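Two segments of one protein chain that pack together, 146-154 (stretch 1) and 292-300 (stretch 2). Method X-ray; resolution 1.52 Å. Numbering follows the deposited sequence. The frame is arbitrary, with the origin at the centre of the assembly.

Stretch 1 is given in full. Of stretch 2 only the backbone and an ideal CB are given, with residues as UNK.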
# COMPACT_ATOMS: atom_id res chain seq x y z
N VAL A 146 -24.71 15.62 -4.07
CA VAL A 146 -24.77 16.30 -2.77
C VAL A 146 -23.35 16.62 -2.29
O VAL A 146 -23.12 17.64 -1.63
CB VAL A 146 -25.57 15.46 -1.74
CG1 VAL A 146 -25.07 14.03 -1.67
CG2 VAL A 146 -25.59 16.15 -0.37
N VAL A 147 -22.37 15.82 -2.69
CA VAL A 147 -20.99 16.11 -2.32
C VAL A 147 -20.56 17.51 -2.76
O VAL A 147 -20.59 17.84 -3.96
CB VAL A 147 -20.06 15.02 -2.89
CG1 VAL A 147 -18.57 15.38 -2.60
CG2 VAL A 147 -20.41 13.68 -2.24
N PRO A 148 -20.18 18.38 -1.83
CA PRO A 148 -19.92 19.77 -2.22
C PRO A 148 -18.62 19.96 -2.97
O PRO A 148 -18.50 20.92 -3.75
CB PRO A 148 -19.92 20.53 -0.88
CG PRO A 148 -19.65 19.50 0.14
CD PRO A 148 -20.24 18.22 -0.37
N SER A 149 -17.64 19.07 -2.77
CA SER A 149 -16.36 19.26 -3.43
C SER A 149 -15.58 17.93 -3.34
O SER A 149 -15.76 17.19 -2.36
CB SER A 149 -15.59 20.38 -2.76
OG SER A 149 -14.22 20.30 -3.08
N TRP A 150 -14.85 17.59 -4.41
CA TRP A 150 -13.95 16.43 -4.44
C TRP A 150 -12.48 16.85 -4.38
O TRP A 150 -11.58 16.02 -4.65
CB TRP A 150 -14.23 15.56 -5.66
CG TRP A 150 -15.64 15.12 -5.75
CD1 TRP A 150 -16.72 15.86 -6.25
CD2 TRP A 150 -16.19 13.86 -5.35
NE1 TRP A 150 -17.88 15.12 -6.16
CE2 TRP A 150 -17.59 13.89 -5.61
CE3 TRP A 150 -15.65 12.68 -4.81
CZ2 TRP A 150 -18.43 12.79 -5.36
CZ3 TRP A 150 -16.51 11.59 -4.54
CH2 TRP A 150 -17.88 11.66 -4.82
N ASP A 151 -12.20 18.07 -3.96
CA ASP A 151 -10.84 18.59 -3.98
C ASP A 151 -9.89 17.84 -3.04
O ASP A 151 -8.67 17.84 -3.29
CB ASP A 151 -10.78 20.07 -3.57
CG ASP A 151 -11.37 21.01 -4.63
OD1 ASP A 151 -11.83 20.57 -5.73
OD2 ASP A 151 -11.37 22.22 -4.30
N GLY A 152 -10.37 17.26 -1.93
CA GLY A 152 -9.49 16.45 -1.09
C GLY A 152 -8.96 15.26 -1.88
O GLY A 152 -7.76 14.96 -1.84
N TRP A 153 -9.85 14.57 -2.59
CA TRP A 153 -9.53 13.36 -3.34
C TRP A 153 -8.65 13.65 -4.54
O TRP A 153 -7.97 12.73 -5.04
CB TRP A 153 -10.81 12.64 -3.78
CG TRP A 153 -11.46 11.87 -2.67
CD1 TRP A 153 -11.23 12.01 -1.34
CD2 TRP A 153 -12.42 10.86 -2.84
NE1 TRP A 153 -12.03 11.09 -0.65
CE2 TRP A 153 -12.75 10.38 -1.54
CE3 TRP A 153 -13.00 10.27 -3.96
CZ2 TRP A 153 -13.66 9.34 -1.34
CZ3 TRP A 153 -13.92 9.22 -3.75
CH2 TRP A 153 -14.24 8.79 -2.45
N CYS A 154 -8.62 14.90 -5.00
CA CYS A 154 -7.81 15.26 -6.17
C CYS A 154 -6.58 16.03 -5.79
O CYS A 154 -5.84 16.45 -6.69
CB CYS A 154 -8.68 16.06 -7.16
SG CYS A 154 -10.01 15.08 -7.81
N UNK A 292 -8.66 4.73 6.01
CA UNK A 292 -9.67 5.74 6.30
C UNK A 292 -10.18 6.32 4.99
O UNK A 292 -9.39 6.87 4.19
CB UNK A 292 -9.11 6.84 7.20
N UNK A 293 -11.47 6.15 4.74
CA UNK A 293 -12.09 6.70 3.52
C UNK A 293 -12.36 8.18 3.76
O UNK A 293 -13.45 8.61 4.18
CB UNK A 293 -13.38 5.96 3.16
N UNK A 294 -11.32 8.99 3.53
CA UNK A 294 -11.41 10.43 3.78
C UNK A 294 -12.58 11.00 2.99
O UNK A 294 -12.87 10.60 1.87
CB UNK A 294 -10.11 11.14 3.40
N UNK A 295 -13.23 11.99 3.59
CA UNK A 295 -14.34 12.58 2.87
C UNK A 295 -13.80 13.34 1.67
O UNK A 295 -12.74 13.94 1.77
CB UNK A 295 -15.16 13.50 3.78
N UNK A 296 -14.55 13.38 0.57
CA UNK A 296 -14.01 13.93 -0.70
C UNK A 296 -13.53 15.36 -0.63
O UNK A 296 -12.60 15.74 -1.38
CB UNK A 296 -15.08 13.84 -1.79
N UNK A 297 -14.10 16.18 0.25
CA UNK A 297 -13.73 17.57 0.36
C UNK A 297 -12.74 17.80 1.45
O UNK A 297 -12.30 18.94 1.66
CB UNK A 297 -14.97 18.44 0.59
N UNK A 298 -12.31 16.73 2.15
CA UNK A 298 -11.44 16.90 3.29
C UNK A 298 -9.98 16.81 2.87
O UNK A 298 -9.57 15.84 2.21
CB UNK A 298 -11.76 15.86 4.36
N UNK A 299 -9.20 17.86 3.18
CA UNK A 299 -7.77 17.88 2.89
C UNK A 299 -6.90 17.57 4.08
O UNK A 299 -5.69 17.39 3.94
CB UNK A 299 -7.38 19.25 2.33
N UNK A 300 -7.48 17.45 5.26
CA UNK A 300 -6.69 17.30 6.48
C UNK A 300 -7.28 16.20 7.35
O UNK A 300 -7.76 16.46 8.45
CB UNK A 300 -6.63 18.62 7.25

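Position 292 lies beyond the reach of stretch 1, with nothing of it within 5.5 Å of the ideal CB, so this contact leaves the choice free. It is Arg292.

At 293 the CB points sideways and also has no near neighbour, but the six-membered ring of Trp153 lies within range of a long chain. A flexible apolar residue would suit. It is Met293, whose three chi angles are all m and whose CE comes 3.8 Å from Trp153 CZ2.

Position 294 speaks mainly through its backbone. Its carbonyl sits at the edge of the Trp153 ring, near the ring plane, and accepts a hydrogen bond from the indole, Trp153 NE1 to 294 O at 2.7 Å. The bond uses a backbone atom, so it asks little of the side chain in itself; with the ideal CB 4.5 Å from Trp153 NE1, a modest apolar one fits well. It is Val294.

At 295 the CB points away, and many residues would serve. Leu295 is found, opening a type I turn that closes with the bond from 298 N to Leu295 O, 2.8 Å.

Position 296 is the centre. Its phi of -58° permits proline, and its CB is already tight against Trp150 CE3, at 3.3 Å, with Val147 CG1 also near. A compact apolar residue is wanted: alanine or proline. Pro296 adds a ring that touches both tryptophans: CB lies 3.4 Å from Trp150 CE3 and CG 3.8 Å from Trp153 CE2, while CA sits over the Trp153 face in a CH-pi contact. Pro296 O accepts a hydrogen bond from Trp153 N at 3.2 Å and a weak one from Gly152 N at 2.8 Å, where the N-H...O angle is only 120°.

At 297 the CB points sideways, 3.3 Å from Ser149 O, with Pro148 and Val147 further along. A broad apolar or aromatic side chain could cover both. Trp297, chi1 p, does so: Pro148 CD lies over one ring face, 3.8 Å from Trp297 CE3, and Val147 CG1 approaches the ring edge, 3.6 Å from the same CE3.

At 298 the CB points away, so polar residues are welcome, but the backbone packs closely: 298 O is 3.4 Å from Gly152 CA, and a CB on Gly152 would clash with this oxygen. Glu298 turns its carboxylate back, OE2 accepting a hydrogen bond from 300 N.

Position 299 looks sideways past Gly152, where a small or beta-branched residue suits; Thr299 brings CG2 to 4.1 Å from Gly152 CA. Position 300 is out of reach and unconstrained here; it is Asp300.

Stretch 2, residues 292-300: RMVLPWETD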
# COMPACT_ATOMS: atom_id res chain seq x y z
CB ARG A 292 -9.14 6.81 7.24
CG ARG A 292 -7.91 7.56 6.78
CD ARG A 292 -7.39 8.50 7.87
NE ARG A 292 -6.23 9.26 7.43
CZ ARG A 292 -5.46 9.97 8.23
NH1 ARG A 292 -5.76 10.10 9.55
NH2 ARG A 292 -4.38 10.58 7.76
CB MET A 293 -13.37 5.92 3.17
CG MET A 293 -13.16 4.58 2.55
SD MET A 293 -12.21 4.72 1.02
CE MET A 293 -13.23 5.87 0.14
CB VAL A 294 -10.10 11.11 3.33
CG1 VAL A 294 -10.08 12.62 3.76
CG2 VAL A 294 -8.88 10.44 3.99
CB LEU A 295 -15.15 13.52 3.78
CG LEU A 295 -15.93 12.72 4.87
CD1 LEU A 295 -16.26 13.67 6.00
CD2 LEU A 295 -17.10 11.95 4.31
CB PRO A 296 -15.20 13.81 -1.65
CG PRO A 296 -15.89 12.55 -1.16
CD PRO A 296 -15.73 12.54 0.33
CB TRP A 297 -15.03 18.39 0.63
CG TRP A 297 -15.86 17.85 1.81
CD1 TRP A 297 -15.78 18.24 3.11
CD2 TRP A 297 -16.84 16.83 1.76
NE1 TRP A 297 -16.68 17.50 3.91
CE2 TRP A 297 -17.32 16.62 3.09
CE3 TRP A 297 -17.35 16.02 0.75
CZ2 TRP A 297 -18.30 15.66 3.40
CZ3 TRP A 297 -18.33 15.06 1.07
CH2 TRP A 297 -18.79 14.91 2.39
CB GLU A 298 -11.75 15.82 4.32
CG GLU A 298 -10.82 15.80 5.45
CD GLU A 298 -10.90 17.02 6.35
OE1 GLU A 298 -11.94 17.18 7.07
OE2 GLU A 298 -9.96 17.80 6.38
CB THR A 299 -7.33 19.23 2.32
OG1 THR A 299 -7.46 20.23 3.34
CG2 THR A 299 -8.23 19.61 1.18
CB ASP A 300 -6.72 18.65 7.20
CG ASP A 300 -5.87 18.72 8.42
OD1 ASP A 300 -4.92 17.92 8.59
OD2 ASP A 300 -6.17 19.61 9.25
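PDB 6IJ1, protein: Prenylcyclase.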